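Local coordinates for monosaccharide ABC transporter substrate-binding protein, CUT2 family (Acidothermus cellulolyticus, PDB 4RU1) that probably delivers sugars or related polyols to an ABC importer, and here holds myo-inositol between its two lobes, at residues G79-I84 with V105-G110; A109-W114 with G277-T282. One frame throughout, in Å; residues are numbered along the deposited sequence. Where two conformers were deposited one is given.

Interaction 1 (G79-I84 with V105-G110). With INS (1,2,3,4,5,6-hexahydroxy-cyclohexane), chain M.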
loop_
_atom_site.group_PDB
_atom_site.type_symbol
_atom_site.label_atom_id
_atom_site.label_comp_id
_atom_site.label_asym_id
_atom_site.label_seq_id
_atom_site.Cartn_x
_atom_site.Cartn_y
_atom_site.Cartn_z
ATOM N N GLY A 79 -20.788 -5.316 6.800
ATOM C CA GLY A 79 -19.548 -4.725 7.245
ATOM C C GLY A 79 -18.915 -4.005 6.092
ATOM O O GLY A 79 -19.195 -4.267 4.939
ATOM N N ILE A 80 -18.015 -3.136 6.493
ATOM C CA ILE A 80 -17.251 -2.300 5.631
ATOM C C ILE A 80 -15.768 -2.477 5.943
ATOM O O ILE A 80 -15.341 -2.401 7.072
ATOM C CB ILE A 80 -17.631 -0.822 5.760
ATOM C CG1 ILE A 80 -19.115 -0.574 5.282
ATOM C CG2 ILE A 80 -16.621 0.076 4.991
ATOM C CD1 ILE A 80 -19.658 0.789 5.597
ATOM N N ALA A 81 -14.999 -2.695 4.877
ATOM C CA ALA A 81 -13.561 -2.639 4.903
ATOM C C ALA A 81 -13.099 -1.448 4.084
ATOM O O ALA A 81 -13.455 -1.350 2.863
ATOM C CB ALA A 81 -13.067 -3.956 4.350
ATOM N N VAL A 82 -12.389 -0.499 4.706
ATOM C CA VAL A 82 -12.124 0.775 4.060
ATOM C C VAL A 82 -10.676 1.228 4.216
ATOM O O VAL A 82 -10.016 0.952 5.206
ATOM C CB VAL A 82 -13.031 1.847 4.661
ATOM C CG1 VAL A 82 -12.745 2.135 6.127
ATOM C CG2 VAL A 82 -13.018 3.086 3.817
ATOM N N THR A 83 -10.159 1.910 3.194
ATOM C CA THR A 83 -8.812 2.553 3.246
ATOM C C THR A 83 -8.934 4.044 3.615
ATOM O O THR A 83 -9.949 4.678 3.285
ATOM C CB THR A 83 -8.064 2.406 1.914
ATOM O OG1 THR A 83 -8.741 3.220 0.936
ATOM C CG2 THR A 83 -8.083 0.990 1.472
ATOM N N ILE A 84 -7.967 4.612 4.318
ATOM C CA ILE A 84 -8.074 5.982 4.797
ATOM C C ILE A 84 -6.792 6.756 4.409
ATOM O O ILE A 84 -6.063 7.254 5.243
ATOM C CB ILE A 84 -8.288 6.081 6.318
ATOM C CG1 ILE A 84 -9.232 5.011 6.828
ATOM C CG2 ILE A 84 -8.786 7.475 6.684
ATOM C CD1 ILE A 84 -9.361 4.929 8.308
ATOM N N VAL A 105 -13.752 -2.152 9.466
ATOM C CA VAL A 105 -12.332 -2.477 9.565
ATOM C C VAL A 105 -11.612 -1.606 8.575
ATOM O O VAL A 105 -12.105 -1.419 7.467
ATOM C CB VAL A 105 -12.059 -3.960 9.385
ATOM C CG1 VAL A 105 -10.554 -4.289 9.290
ATOM C CG2 VAL A 105 -12.660 -4.720 10.583
ATOM N N ALA A 106 -10.464 -1.040 8.992
ATOM C CA ALA A 106 -9.626 -0.193 8.122
ATOM C C ALA A 106 -8.414 -0.984 7.680
ATOM O O ALA A 106 -8.018 -1.949 8.347
ATOM C CB ALA A 106 -9.277 1.123 8.744
ATOM N N PHE A 107 -7.875 -0.682 6.522
ATOM C CA PHE A 107 -6.745 -1.415 6.068
ATOM C C PHE A 107 -5.962 -0.557 5.069
ATOM O O PHE A 107 -6.470 0.451 4.529
ATOM C CB PHE A 107 -7.120 -2.806 5.482
ATOM C CG PHE A 107 -7.799 -2.736 4.143
ATOM C CD1 PHE A 107 -9.126 -2.381 4.018
ATOM C CD2 PHE A 107 -7.104 -3.136 3.019
ATOM C CE1 PHE A 107 -9.752 -2.304 2.763
ATOM C CE2 PHE A 107 -7.707 -3.033 1.768
ATOM C CZ PHE A 107 -9.016 -2.677 1.656
ATOM N N ASN A 108 -4.684 -0.901 4.898
ATOM C CA ASN A 108 -3.770 -0.394 3.898
ATOM C C ASN A 108 -3.306 1.078 4.136
ATOM O O ASN A 108 -2.097 1.333 4.104
ATOM C CB ASN A 108 -4.289 -0.484 2.504
ATOM C CG ASN A 108 -3.279 -0.005 1.506
ATOM O OD1 ASN A 108 -3.385 1.128 1.024
ATOM N ND2 ASN A 108 -2.290 -0.791 1.198
ATOM N N ALA A 109 -4.240 2.005 4.354
ATOM C CA ALA A 109 -3.907 3.383 4.626
ATOM C C ALA A 109 -4.678 3.881 5.796
ATOM O O ALA A 109 -5.858 3.636 5.876
ATOM C CB ALA A 109 -4.174 4.243 3.441
ATOM N N GLY A 110 -4.032 4.710 6.620
ATOM C CA GLY A 110 -4.633 5.376 7.782
ATOM C C GLY A 110 -4.307 4.752 9.131
ATOM O O GLY A 110 -5.133 4.797 10.010
HETATM C C1 INS M . 1.032 0.744 -2.162
HETATM C C2 INS M . 1.120 1.386 -3.538
HETATM C C3 INS M . -0.291 1.703 -4.033
HETATM C C4 INS M . -1.115 2.482 -3.032
HETATM C C5 INS M . -1.218 1.773 -1.720
HETATM C C6 INS M . 0.125 1.422 -1.137
HETATM O O1 INS M . 2.324 0.472 -1.595
HETATM O O2 INS M . 1.789 2.643 -3.339
HETATM O O3 INS M . -0.116 2.482 -5.233
HETATM O O4 INS M . -2.441 2.748 -3.555
HETATM O O5 INS M . -1.895 2.563 -0.717
HETATM O O6 INS M . -0.014 0.622 0.073
#
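Thr83 lays its CG2 methyl over one face of the Phe107 ring, off centre toward the rim, 4.0 Å from the ring centroid: a CH-pi contact. In Phe107, CG sits between the backbone N and the carbonyl carbon (chi1 72°), on the side of 79-84; the ring edge then meets Ala81 C. On the other sheet face, Ile84 CD1 rests on Ala106 CB at 3.8 Å. Parallel pairing holds the backbones together: Val105 N to Ile80 O (2.9 Å), Val82 N to Val105 O (2.9 Å) and Phe107 N to Val82 O (3.0 Å). Farther along, Ile84 N donates to Ala109 O at 2.8 Å, from above the carbonyl plane, and the bare CA of Gly110 lies against Ile84 O.

The contact is slacker at its start, where the Ile80 side chain leads away toward helix 62-74. Asn108 hardly touches 79-84; it faces the ligand, its OD1 accepting from INS O5 (2.7 Å) and its ND2 donating to INS O6 (2.9 Å). Glu256 also accepts from Asn108 ND2, while His28 and Glu65 hold Thr83 OG1. One amide thus recognises hydroxyls on adjacent ring carbons, O5 as donor and O6 as acceptor.

Interaction 2 (A109-W114 with G277-T282); sequences AGIDQW and GEAVKT
Ile111 and Ala279 meet through methyls, Ile111 CD1 lying 3.8 Å from Ala279 CB, with CG1 of the same isoleucine equally near. CG1 stands anti to the backbone N (chi1 -170°), which puts it beside Ala279 CB.

Trp114 makes the longer reach. Its CB starts in the interior. CG is set between the backbone N and the carbonyl carbon (chi1 62°), and the indole runs from there toward 277-282. CD1 has Gly110 O at the ring edge, 3.6 Å away. Next along that edge, NE1 donates to a water at 3.0 Å, and the same water takes a weak bond from Ala279 N at 3.1 Å, so one solvent molecule bridges the two segments. On the six-membered ring, CZ2 comes to 3.8 Å from Glu278 C. CH2, farther out, ends 3.7 Å from Gly277 O, which also accepts a hydrogen bond from Lys115 NZ. The indole thus packs on backbone here, while the Glu278 side chain points away and is exposed.

The loop 109-114 follows strand 104-107 and leads into the short helix 114-117; strand 280-281 is the outermost strand of the parallel sheet. Strand 121-124 lies between 104-107 and 280-281, and its Tyr122 stacks on the Trp114 ring and touches both Ile111 and Ala279.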
loop_
_atom_site.group_PDB
_atom_site.type_symbol
_atom_site.label_atom_id
_atom_site.label_comp_id
_atom_site.label_asym_id
_atom_site.label_seq_id
_atom_site.Cartn_x
_atom_site.Cartn_y
_atom_site.Cartn_z
ATOM N N ALA A 109 -4.240 2.005 4.354
ATOM C CA ALA A 109 -3.907 3.383 4.626
ATOM C C ALA A 109 -4.678 3.881 5.796
ATOM O O ALA A 109 -5.858 3.636 5.876
ATOM C CB ALA A 109 -4.174 4.243 3.441
ATOM N N GLY A 110 -4.032 4.710 6.620
ATOM C CA GLY A 110 -4.633 5.376 7.782
ATOM C C GLY A 110 -4.307 4.752 9.131
ATOM O O GLY A 110 -5.133 4.797 10.010
ATOM N N ILE A 111 -3.131 4.165 9.298
ATOM C CA ILE A 111 -2.810 3.438 10.508
ATOM C C ILE A 111 -2.881 4.382 11.761
ATOM O O ILE A 111 -3.224 3.924 12.817
ATOM C CB ILE A 111 -1.426 2.748 10.409
ATOM C CG1 ILE A 111 -1.216 1.797 11.601
ATOM C CG2 ILE A 111 -0.269 3.796 10.380
ATOM C CD1 ILE A 111 -0.002 0.921 11.450
ATOM N N ASP A 112 -2.568 5.675 11.589
ATOM C CA ASP A 112 -2.608 6.684 12.678
ATOM C C ASP A 112 -4.024 7.236 12.994
ATOM O O ASP A 112 -4.250 7.895 14.029
ATOM C CB ASP A 112 -1.703 7.877 12.289
ATOM C CG ASP A 112 -0.267 7.467 11.917
ATOM O OD1 ASP A 112 0.346 6.620 12.619
ATOM O OD2 ASP A 112 0.259 8.037 10.920
ATOM N N GLN A 113 -4.979 6.995 12.107
ATOM C CA GLN A 113 -6.312 7.619 12.197
ATOM C C GLN A 113 -7.506 6.675 12.331
ATOM O O GLN A 113 -8.649 7.121 12.483
ATOM C CB GLN A 113 -6.505 8.479 10.964
ATOM C CG GLN A 113 -5.518 9.613 10.884
ATOM C CD GLN A 113 -4.228 9.289 10.181
ATOM O OE1 GLN A 113 -4.108 8.275 9.442
ATOM N NE2 GLN A 113 -3.254 10.148 10.373
ATOM N N TRP A 114 -7.312 5.363 12.222
ATOM C CA TRP A 114 -8.476 4.476 12.185
ATOM C C TRP A 114 -9.161 4.436 13.542
ATOM O O TRP A 114 -10.373 4.358 13.605
ATOM C CB TRP A 114 -8.119 3.030 11.738
ATOM C CG TRP A 114 -7.185 2.354 12.638
ATOM C CD1 TRP A 114 -5.861 2.436 12.606
ATOM C CD2 TRP A 114 -7.519 1.553 13.794
ATOM N NE1 TRP A 114 -5.317 1.741 13.653
ATOM C CE2 TRP A 114 -6.323 1.125 14.364
ATOM C CE3 TRP A 114 -8.716 1.039 14.301
ATOM C CZ2 TRP A 114 -6.306 0.345 15.518
ATOM C CZ3 TRP A 114 -8.690 0.316 15.433
ATOM C CH2 TRP A 114 -7.506 -0.057 16.022
ATOM N N GLY A 277 -6.983 -3.280 20.001
ATOM C CA GLY A 277 -6.955 -1.817 19.977
ATOM C C GLY A 277 -5.791 -1.199 19.256
ATOM O O GLY A 277 -5.631 0.011 19.218
ATOM N N GLU A 278 -4.916 -2.075 18.711
ATOM C CA GLU A 278 -3.817 -1.596 17.891
ATOM C C GLU A 278 -3.822 -2.357 16.570
ATOM O O GLU A 278 -4.473 -3.413 16.432
ATOM C CB GLU A 278 -2.452 -1.629 18.611
ATOM C CG GLU A 278 -2.498 -0.774 19.904
ATOM C CD GLU A 278 -1.165 -0.409 20.536
ATOM O OE1 GLU A 278 -0.112 -0.827 20.003
ATOM O OE2 GLU A 278 -1.208 0.310 21.582
ATOM N N ALA A 279 -3.093 -1.802 15.617
ATOM C CA ALA A 279 -3.031 -2.385 14.292
ATOM C C ALA A 279 -2.433 -3.779 14.341
ATOM O O ALA A 279 -1.567 -4.109 15.169
ATOM C CB ALA A 279 -2.234 -1.490 13.311
ATOM N N VAL A 280 -2.913 -4.635 13.453
ATOM C CA VAL A 280 -2.297 -5.915 13.087
ATOM C C VAL A 280 -1.354 -5.726 11.893
ATOM O O VAL A 280 -1.764 -5.311 10.817
ATOM C CB VAL A 280 -3.340 -6.931 12.711
ATOM C CG1 VAL A 280 -2.711 -8.248 12.260
ATOM C CG2 VAL A 280 -4.249 -7.118 13.922
ATOM N N LYS A 281 -0.082 -6.098 12.086
ATOM C CA LYS A 281 0.972 -5.784 11.172
ATOM C C LYS A 281 1.064 -6.840 10.094
ATOM O O LYS A 281 0.912 -8.033 10.381
ATOM C CB LYS A 281 2.293 -5.800 11.890
ATOM C CG LYS A 281 2.490 -4.793 12.962
ATOM C CD LYS A 281 3.940 -4.895 13.461
ATOM C CE LYS A 281 4.109 -4.123 14.741
ATOM N NZ LYS A 281 3.449 -4.808 15.883
ATOM N N THR A 282 1.219 -6.392 8.841
ATOM C CA THR A 282 1.389 -7.295 7.693
ATOM C C THR A 282 2.764 -7.086 7.072
ATOM O O THR A 282 3.089 -7.661 6.014
ATOM C CB THR A 282 0.238 -7.061 6.657
ATOM O OG1 THR A 282 0.360 -5.679 6.253
ATOM C CG2 THR A 282 -1.105 -7.272 7.273
HETATM O O HOH W 1 -2.827 1.236 15.229
#

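Overall arrangement
Interactions 1 and 2 share Ala109 and Gly110, and their centres are about 9 Å apart. The chain leaves the parallel pair of interaction 1 through these residues and goes straight into the loop of interaction 2. Trp114 joins the two directly: its CB packs on Ala106 CB at 3.7 Å, and its CA lies 4.0 Å from Ile84 CD1. Both contacts reach the same parallel sheet, interaction 1 in its buried interior and interaction 2 at its edge, nearer the surface. They differ toward the ligand: Asn108 of 105-110 touches myo-inositol, whereas the Ile111 side chain stays about 11 Å from it. Asp231, Arg161 and Gln151 are among the other residues gripping it.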